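Local structure of TlmII (4HVM) at residues H192-R197 against V329-P334; L333-V338 against A355-A360; D340-V343 against V347-P350. The protein probably takes part in tallysomycin biosynthesis, belongs to the condensation-domain family of nonribosomal peptide synthesis, and may bind phosphopantetheine. All coordinates share one frame; numbering follows the deposited sequence.

How the interactions relate
Interaction 2 is the core contact: each of its touching residues is buried, and one hydrogen bond between two aromatic side chains sits among apolar groups. Interactions 1 and 3 lie further from the centre of the chain and are partly buried. Interaction 1 combines an indole-to-carbonyl bond with an aromatic stack, whereas interaction 3 has backbone bonds and small aliphatic groups. Helix 335-344 ties the set together: interaction 1 grips the turn leading into it, interaction 2 uses its first turn, and interaction 3 its last turns. The segments of interactions 1 and 2 overlap at Leu333 and Pro334, and Trp195 packs on Val338 of interaction 2 and Leu341 of interaction 3.

Interaction 1: residues H192-R197 against V329-P334; sequences HRWWSR and VVHYLP
The indole NE1 of Trp195 donates to the backbone O of His331 over 3.0 Å, and this bond pins helix 185-198 to the turn that follows helix 314-330. The N-H...O angle is 150°, and the nitrogen lies nearly along the C=O axis, though the oxygen sits somewhat off the indole plane. His331 is where the chain drops out of helical geometry, which probably helps to make its carbonyl available to a side-chain donor.

The same histidine meets the neighbouring tryptophan with its ring. The imidazole lies face to face with the five-membered ring of Trp194, their centroids 3.5 Å apart and the planes only 8° from parallel. Further along the indole, His331 CB stands over the six-membered ring in a CH-pi contact, 3.7 Å from its centroid. Trp194 presents this face because its CG is anti to the backbone N (chi1 -168°), which swings the indole out from the helix toward the turn. The imidazole is sandwiched, with CG1 of Val330 on its other face, and its ND1 donates to the carbonyl of Asp327, which fixes its rotation. Arg198 adds a cation-pi contact to Trp194.

Beside the hydrogen bond, Leu333 CB lies 3.6 Å from CD1 of Trp195, and the two side chains run past each other in opposite directions. One face of the Trp195 ring also carries CZ3 of Trp194. Beyond the contact, Trp195 packs on Val301 of strand 297-305 and on Leu341 of helix 335-344.

What results is helix 185-198 packed against the short link between helices 314-330 and 335-344, beside edge strand 297-305 of the six-stranded sheet, as expected for a protein of the condensation-domain family.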
loop_
_atom_site.group_PDB
_atom_site.type_symbol
_atom_site.label_atom_id
_atom_site.label_comp_id
_atom_site.label_asym_id
_atom_site.label_seq_id
_atom_site.Cartn_x
_atom_site.Cartn_y
_atom_site.Cartn_z
ATOM N N HIS A 192 -11.429 2.398 -21.950
ATOM C CA HIS A 192 -10.642 1.399 -22.659
ATOM C C HIS A 192 -10.042 2.004 -23.921
ATOM O O HIS A 192 -8.917 1.685 -24.299
ATOM C CB HIS A 192 -11.501 0.187 -23.012
ATOM C CG HIS A 192 -10.714 -0.984 -23.510
ATOM N ND1 HIS A 192 -10.403 -1.162 -24.842
ATOM C CD2 HIS A 192 -10.170 -2.036 -22.853
ATOM C CE1 HIS A 192 -9.704 -2.274 -24.983
ATOM N NE2 HIS A 192 -9.549 -2.824 -23.793
ATOM N N ARG A 193 -10.805 2.876 -24.568
ATOM C CA ARG A 193 -10.327 3.579 -25.751
ATOM C C ARG A 193 -9.186 4.529 -25.402
ATOM O O ARG A 193 -8.147 4.534 -26.060
ATOM C CB ARG A 193 -11.463 4.372 -26.394
ATOM C CG ARG A 193 -11.924 3.840 -27.738
ATOM C CD ARG A 193 -12.679 4.917 -28.501
ATOM N NE ARG A 193 -11.830 6.070 -28.791
ATOM C CZ ARG A 193 -12.276 7.315 -28.932
ATOM N NH1 ARG A 193 -13.569 7.579 -28.802
ATOM N NH2 ARG A 193 -11.428 8.300 -29.194
ATOM N N TRP A 194 -9.401 5.335 -24.365
ATOM C CA TRP A 194 -8.441 6.348 -23.937
ATOM C C TRP A 194 -7.062 5.750 -23.674
ATOM O O TRP A 194 -6.043 6.340 -24.032
ATOM C CB TRP A 194 -8.955 7.051 -22.678
ATOM C CG TRP A 194 -8.200 8.301 -22.310
ATOM C CD1 TRP A 194 -8.480 9.573 -22.715
ATOM C CD2 TRP A 194 -7.055 8.398 -21.448
ATOM N NE1 TRP A 194 -7.581 10.455 -22.167
ATOM C CE2 TRP A 194 -6.696 9.759 -21.386
ATOM C CE3 TRP A 194 -6.298 7.467 -20.729
ATOM C CZ2 TRP A 194 -5.614 10.214 -20.633
ATOM C CZ3 TRP A 194 -5.222 7.922 -19.981
ATOM C CH2 TRP A 194 -4.892 9.283 -19.940
ATOM N N TRP A 195 -7.038 4.574 -23.057
ATOM C CA TRP A 195 -5.781 3.909 -22.741
ATOM C C TRP A 195 -5.210 3.152 -23.935
ATOM O O TRP A 195 -3.995 3.007 -24.056
ATOM C CB TRP A 195 -5.955 2.975 -21.543
ATOM C CG TRP A 195 -5.951 3.696 -20.233
ATOM C CD1 TRP A 195 -7.037 4.135 -19.532
ATOM C CD2 TRP A 195 -4.801 4.075 -19.470
ATOM N NE1 TRP A 195 -6.633 4.760 -18.376
ATOM C CE2 TRP A 195 -5.264 4.736 -18.316
ATOM C CE3 TRP A 195 -3.424 3.917 -19.652
ATOM C CZ2 TRP A 195 -4.396 5.239 -17.346
ATOM C CZ3 TRP A 195 -2.565 4.416 -18.690
ATOM C CH2 TRP A 195 -3.052 5.068 -17.552
ATOM N N SER A 196 -6.085 2.671 -24.814
ATOM C CA SER A 196 -5.643 1.972 -26.020
ATOM C C SER A 196 -4.852 2.894 -26.936
ATOM O O SER A 196 -3.934 2.456 -27.628
ATOM C CB SER A 196 -6.837 1.395 -26.784
ATOM O OG SER A 196 -7.401 0.299 -26.078
ATOM N N ARG A 197 -5.214 4.172 -26.930
ATOM C CA ARG A 197 -4.571 5.164 -27.782
ATOM C C ARG A 197 -3.223 5.619 -27.220
ATOM O O ARG A 197 -2.335 6.023 -27.971
ATOM C CB ARG A 197 -5.503 6.365 -27.982
ATOM C CG ARG A 197 -4.898 7.513 -28.776
ATOM C CD ARG A 197 -5.829 8.721 -28.834
ATOM N NE ARG A 197 -6.718 8.695 -29.992
ATOM C CZ ARG A 197 -7.943 8.181 -29.988
ATOM N NH1 ARG A 197 -8.437 7.640 -28.882
ATOM N NH2 ARG A 197 -8.677 8.206 -31.094
ATOM N N VAL A 329 -6.508 10.038 -13.434
ATOM C CA VAL A 329 -7.619 9.820 -12.514
ATOM C C VAL A 329 -8.967 10.061 -13.199
ATOM O O VAL A 329 -9.906 9.277 -13.033
ATOM C CB VAL A 329 -7.489 10.705 -11.254
ATOM C CG1 VAL A 329 -8.749 10.642 -10.415
ATOM C CG2 VAL A 329 -6.282 10.276 -10.434
ATOM N N VAL A 330 -9.053 11.144 -13.969
ATOM C CA VAL A 330 -10.260 11.464 -14.729
ATOM C C VAL A 330 -10.626 10.322 -15.673
ATOM O O VAL A 330 -11.795 9.947 -15.789
ATOM C CB VAL A 330 -10.095 12.774 -15.538
ATOM C CG1 VAL A 330 -11.145 12.870 -16.635
ATOM C CG2 VAL A 330 -10.175 13.976 -14.620
ATOM N N HIS A 331 -9.614 9.760 -16.328
ATOM C CA HIS A 331 -9.812 8.640 -17.244
ATOM C C HIS A 331 -9.426 7.313 -16.596
ATOM O O HIS A 331 -8.735 6.490 -17.201
ATOM C CB HIS A 331 -9.007 8.853 -18.526
ATOM C CG HIS A 331 -9.299 10.151 -19.209
ATOM N ND1 HIS A 331 -8.600 11.309 -18.939
ATOM C CD2 HIS A 331 -10.222 10.480 -20.144
ATOM C CE1 HIS A 331 -9.075 12.292 -19.683
ATOM N NE2 HIS A 331 -10.060 11.815 -20.424
ATOM N N TYR A 332 -9.892 7.110 -15.369
ATOM C CA TYR A 332 -9.523 5.937 -14.585
ATOM C C TYR A 332 -9.888 4.618 -15.256
ATOM O O TYR A 332 -10.980 4.456 -15.803
ATOM C CB TYR A 332 -10.140 6.006 -13.184
ATOM C CG TYR A 332 -9.998 4.729 -12.383
ATOM C CD1 TYR A 332 -8.772 4.355 -11.847
ATOM C CD2 TYR A 332 -11.092 3.903 -12.156
ATOM C CE1 TYR A 332 -8.635 3.191 -11.112
ATOM C CE2 TYR A 332 -10.967 2.735 -11.423
ATOM C CZ TYR A 332 -9.734 2.386 -10.904
ATOM O OH TYR A 332 -9.594 1.231 -10.174
ATOM N N LEU A 333 -8.941 3.689 -15.217
ATOM C CA LEU A 333 -9.152 2.312 -15.639
ATOM C C LEU A 333 -8.330 1.446 -14.693
ATOM O O LEU A 333 -7.139 1.706 -14.500
ATOM C CB LEU A 333 -8.693 2.113 -17.085
ATOM C CG LEU A 333 -8.926 0.735 -17.707
ATOM C CD1 LEU A 333 -10.404 0.505 -17.993
ATOM C CD2 LEU A 333 -8.099 0.564 -18.972
ATOM N N PRO A 334 -8.967 0.434 -14.081
ATOM C CA PRO A 334 -8.322 -0.434 -13.090
ATOM C C PRO A 334 -6.954 -0.936 -13.553
ATOM O O PRO A 334 -6.795 -1.318 -14.714
ATOM C CB PRO A 334 -9.307 -1.594 -12.959
ATOM C CG PRO A 334 -10.632 -0.986 -13.261
ATOM C CD PRO A 334 -10.364 0.037 -14.335
#

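Interaction 2: residues L333-V338 against A355-A360; sequences LPYHDV and ARWDVA
Tyr335 and Trp357 meet at their edges: the phenol oxygen lies in the plane of the indole, and the indole nitrogen lies near the plane of the phenol ring. The two planes are turned 73° against each other with ring centroids 5.6 Å apart, an oblique pairing. CE1 of Tyr335 comes within 4.1 Å of CE2 of Trp357, and a methyl of Val338, CG1, approaches CH2 of the indole at 4.0 Å.

One polar bond joins the pair. Trp357 NE1 donates to Tyr335 OH over 2.8 Å, fairly straight at 163°, so the buried indole N-H finds an acceptor in the phenol oxygen. Tyr335 gets its hydroxyl there by extending away from the helix, with CG anti to the backbone N (chi1 -175°). Trp357 reaches back with CG in the crowded position between its own N and carbonyl carbon. Both rings also pack on Val301 of strand 297-305. Replacing Trp357 by an alanine is likely to open a gap beside Val338 and Val301 and leave the hydroxyl of Tyr335 without this donor.

Pro334 is the N-cap of helix 335-344, and Asp298 accepts from Tyr335 N. The contact thus joins the first turn of that helix to strand 297-305 and to the entry of inner strand 359-361, consistent with helices packed on a sheet as in the CoA-acyltransferase clan.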
loop_
_atom_site.group_PDB
_atom_site.type_symbol
_atom_site.label_atom_id
_atom_site.label_comp_id
_atom_site.label_asym_id
_atom_site.label_seq_id
_atom_site.Cartn_x
_atom_site.Cartn_y
_atom_site.Cartn_z
ATOM N N LEU A 333 -8.941 3.689 -15.217
ATOM C CA LEU A 333 -9.152 2.312 -15.639
ATOM C C LEU A 333 -8.330 1.446 -14.693
ATOM O O LEU A 333 -7.139 1.706 -14.500
ATOM C CB LEU A 333 -8.693 2.113 -17.085
ATOM C CG LEU A 333 -8.926 0.735 -17.707
ATOM C CD1 LEU A 333 -10.404 0.505 -17.993
ATOM C CD2 LEU A 333 -8.099 0.564 -18.972
ATOM N N PRO A 334 -8.967 0.434 -14.081
ATOM C CA PRO A 334 -8.322 -0.434 -13.090
ATOM C C PRO A 334 -6.954 -0.936 -13.553
ATOM O O PRO A 334 -6.795 -1.318 -14.714
ATOM C CB PRO A 334 -9.307 -1.594 -12.959
ATOM C CG PRO A 334 -10.632 -0.986 -13.261
ATOM C CD PRO A 334 -10.364 0.037 -14.335
ATOM N N TYR A 335 -5.983 -0.915 -12.642
ATOM C CA TYR A 335 -4.599 -1.242 -12.969
ATOM C C TYR A 335 -4.453 -2.598 -13.643
ATOM O O TYR A 335 -3.641 -2.756 -14.552
ATOM C CB TYR A 335 -3.724 -1.186 -11.718
ATOM C CG TYR A 335 -2.252 -1.396 -11.987
ATOM C CD1 TYR A 335 -1.459 -0.355 -12.443
ATOM C CD2 TYR A 335 -1.655 -2.632 -11.778
ATOM C CE1 TYR A 335 -0.115 -0.539 -12.688
ATOM C CE2 TYR A 335 -0.308 -2.828 -12.021
ATOM C CZ TYR A 335 0.456 -1.777 -12.475
ATOM O OH TYR A 335 1.797 -1.965 -12.720
ATOM N N HIS A 336 -5.243 -3.570 -13.201
ATOM C CA HIS A 336 -5.204 -4.898 -13.797
ATOM C C HIS A 336 -5.759 -4.874 -15.217
ATOM O O HIS A 336 -5.291 -5.609 -16.085
ATOM C CB HIS A 336 -5.956 -5.912 -12.932
ATOM C CG HIS A 336 -7.415 -5.618 -12.774
ATOM N ND1 HIS A 336 -8.365 -6.074 -13.661
ATOM C CD2 HIS A 336 -8.088 -4.924 -11.825
ATOM C CE1 HIS A 336 -9.560 -5.668 -13.270
ATOM N NE2 HIS A 336 -9.420 -4.968 -12.160
ATOM N N ASP A 337 -6.746 -4.015 -15.452
ATOM C CA ASP A 337 -7.324 -3.859 -16.782
ATOM C C ASP A 337 -6.348 -3.144 -17.707
ATOM O O ASP A 337 -6.316 -3.406 -18.909
ATOM C CB ASP A 337 -8.651 -3.101 -16.717
ATOM C CG ASP A 337 -9.789 -3.965 -16.207
ATOM O OD1 ASP A 337 -9.860 -5.151 -16.601
ATOM O OD2 ASP A 337 -10.614 -3.457 -15.417
ATOM N N VAL A 338 -5.552 -2.241 -17.140
ATOM C CA VAL A 338 -4.512 -1.552 -17.896
ATOM C C VAL A 338 -3.401 -2.525 -18.274
ATOM O O VAL A 338 -2.937 -2.535 -19.414
ATOM C CB VAL A 338 -3.924 -0.366 -17.103
ATOM C CG1 VAL A 338 -2.668 0.161 -17.776
ATOM C CG2 VAL A 338 -4.954 0.740 -16.967
ATOM N N ALA A 355 7.350 -2.346 -16.876
ATOM C CA ALA A 355 8.590 -1.880 -17.492
ATOM C C ALA A 355 8.476 -0.465 -18.052
ATOM O O ALA A 355 9.463 0.270 -18.107
ATOM C CB ALA A 355 9.030 -2.842 -18.580
ATOM N N ARG A 356 7.269 -0.088 -18.465
ATOM C CA ARG A 356 7.040 1.215 -19.084
ATOM C C ARG A 356 6.589 2.260 -18.067
ATOM O O ARG A 356 6.405 3.429 -18.404
ATOM C CB ARG A 356 6.017 1.098 -20.215
ATOM C CG ARG A 356 6.383 0.066 -21.272
ATOM C CD ARG A 356 7.556 0.507 -22.140
ATOM N NE ARG A 356 7.097 1.179 -23.353
ATOM C CZ ARG A 356 6.853 0.568 -24.509
ATOM N NH1 ARG A 356 7.034 -0.741 -24.631
ATOM N NH2 ARG A 356 6.430 1.271 -25.551
ATOM N N TRP A 357 6.397 1.825 -16.826
ATOM C CA TRP A 357 6.155 2.738 -15.711
ATOM C C TRP A 357 6.876 2.229 -14.466
ATOM O O TRP A 357 6.261 1.982 -13.431
ATOM C CB TRP A 357 4.653 2.935 -15.452
ATOM C CG TRP A 357 3.834 1.671 -15.371
ATOM C CD1 TRP A 357 3.710 0.839 -14.296
ATOM C CD2 TRP A 357 3.005 1.117 -16.401
ATOM N NE1 TRP A 357 2.870 -0.205 -14.596
ATOM C CE2 TRP A 357 2.423 -0.057 -15.882
ATOM C CE3 TRP A 357 2.704 1.495 -17.712
ATOM C CZ2 TRP A 357 1.558 -0.855 -16.630
ATOM C CZ3 TRP A 357 1.845 0.702 -18.453
ATOM C CH2 TRP A 357 1.282 -0.458 -17.909
ATOM N N ASP A 358 8.195 2.098 -14.583
ATOM C CA ASP A 358 9.011 1.404 -13.586
ATOM C C ASP A 358 9.397 2.239 -12.364
ATOM O O ASP A 358 10.370 1.928 -11.675
ATOM C CB ASP A 358 10.272 0.831 -14.242
ATOM C CG ASP A 358 11.137 1.904 -14.867
ATOM O OD1 ASP A 358 10.628 3.029 -15.051
ATOM O OD2 ASP A 358 12.316 1.629 -15.177
ATOM N N VAL A 359 8.637 3.292 -12.092
ATOM C CA VAL A 359 8.831 4.063 -10.872
ATOM C C VAL A 359 7.560 4.034 -10.035
ATOM O O VAL A 359 6.506 4.496 -10.475
ATOM C CB VAL A 359 9.206 5.524 -11.172
ATOM C CG1 VAL A 359 9.374 6.299 -9.875
ATOM C CG2 VAL A 359 10.476 5.585 -12.008
ATOM N N ALA A 360 7.659 3.483 -8.831
ATOM C CA ALA A 360 6.499 3.360 -7.957
ATOM C C ALA A 360 6.633 4.235 -6.720
ATOM O O ALA A 360 7.628 4.161 -6.003
ATOM C CB ALA A 360 6.284 1.909 -7.558
#

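Interaction 3: residues D340-V343 against V347-P350; sequences DLAV and VVTP
Ala342 and Val347 meet where the chain leaving helix 335-344 folds back on the C-terminal end of that helix. The backbone bonds come first. Ala342 O accepts from Val347 N at 2.8 Å, five residues on in the chain, with an N-H...O angle of 138°. A second, weak bond reaches the same oxygen from Val348 N at 3.3 Å, so one carbonyl near the helix end is held by two successive amides. The five-residue step makes the first of these a bond of the 6→1 type, a type also found in Schellman motifs.

Apolar packing does the rest. Ala342 CB lies 4.3 Å from Val347 CB. The alanine methyl is closer to Val348, whose CG2 stands 3.7 Å away. With CG1 of Val348 anti to the carbonyl carbon (chi1 -66°), CG2 falls between the backbone N and that carbon and faces the helix. Val343 continues the row, its side chain crossing that of Val348 at about a right angle, with CG2 to CG2 at 4.0 Å.

Around this strip, Leu199 packs on Ala342, and Arg356 lies against Val347 and Val348. At the outer margin the same Val343 methyl, CG2, meets the ring of Pro350 at CG, 4.2 Å away.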
loop_
_atom_site.group_PDB
_atom_site.type_symbol
_atom_site.label_atom_id
_atom_site.label_comp_id
_atom_site.label_asym_id
_atom_site.label_seq_id
_atom_site.Cartn_x
_atom_site.Cartn_y
_atom_site.Cartn_z
ATOM N N ASP A 340 -3.552 -5.875 -18.508
ATOM C CA ASP A 340 -4.084 -6.787 -19.515
ATOM C C ASP A 340 -4.068 -6.137 -20.892
ATOM O O ASP A 340 -3.708 -6.770 -21.885
ATOM C CB ASP A 340 -5.514 -7.206 -19.160
ATOM C CG ASP A 340 -5.582 -8.063 -17.905
ATOM O OD1 ASP A 340 -4.575 -8.733 -17.585
ATOM O OD2 ASP A 340 -6.644 -8.073 -17.242
ATOM N N LEU A 341 -4.460 -4.868 -20.943
ATOM C CA LEU A 341 -4.526 -4.132 -22.200
ATOM C C LEU A 341 -3.141 -3.926 -22.803
ATOM O O LEU A 341 -2.942 -4.118 -24.003
ATOM C CB LEU A 341 -5.218 -2.784 -21.997
ATOM C CG LEU A 341 -5.399 -1.918 -23.241
ATOM C CD1 LEU A 341 -6.133 -2.683 -24.334
ATOM C CD2 LEU A 341 -6.144 -0.644 -22.885
ATOM N N ALA A 342 -2.186 -3.537 -21.965
ATOM C CA ALA A 342 -0.818 -3.317 -22.423
ATOM C C ALA A 342 -0.180 -4.599 -22.946
ATOM O O ALA A 342 0.717 -4.558 -23.790
ATOM C CB ALA A 342 0.021 -2.729 -21.310
ATOM N N VAL A 343 -0.644 -5.735 -22.437
ATOM C CA VAL A 343 -0.139 -7.027 -22.876
ATOM C C VAL A 343 -0.662 -7.377 -24.264
ATOM O O VAL A 343 0.098 -7.818 -25.127
ATOM C CB VAL A 343 -0.514 -8.147 -21.883
ATOM C CG1 VAL A 343 -0.333 -9.513 -22.522
ATOM C CG2 VAL A 343 0.319 -8.026 -20.617
ATOM N N VAL A 347 2.747 -4.096 -25.720
ATOM C CA VAL A 347 3.573 -3.057 -25.120
ATOM C C VAL A 347 4.502 -3.652 -24.063
ATOM O O VAL A 347 5.674 -3.288 -23.978
ATOM C CB VAL A 347 2.711 -1.940 -24.505
ATOM C CG1 VAL A 347 3.583 -0.909 -23.811
ATOM C CG2 VAL A 347 1.858 -1.283 -25.579
ATOM N N VAL A 348 3.975 -4.575 -23.264
ATOM C CA VAL A 348 4.769 -5.243 -22.238
ATOM C C VAL A 348 4.586 -6.756 -22.288
ATOM O O VAL A 348 3.581 -7.254 -22.797
ATOM C CB VAL A 348 4.409 -4.748 -20.826
ATOM C CG1 VAL A 348 4.807 -3.293 -20.654
ATOM C CG2 VAL A 348 2.923 -4.944 -20.554
ATOM N N THR A 349 5.564 -7.480 -21.752
ATOM C CA THR A 349 5.507 -8.934 -21.693
ATOM C C THR A 349 5.610 -9.395 -20.243
ATOM O O THR A 349 6.508 -8.967 -19.517
ATOM C CB THR A 349 6.661 -9.573 -22.484
ATOM O OG1 THR A 349 7.868 -9.504 -21.713
ATOM C CG2 THR A 349 6.866 -8.862 -23.818
ATOM N N PRO A 350 4.687 -10.271 -19.814
ATOM C CA PRO A 350 4.704 -10.810 -18.450
ATOM C C PRO A 350 6.013 -11.534 -18.158
ATOM O O PRO A 350 6.566 -12.177 -19.053
ATOM C CB PRO A 350 3.538 -11.802 -18.454
ATOM C CG PRO A 350 2.628 -11.310 -19.523
ATOM C CD PRO A 350 3.523 -10.745 -20.582
#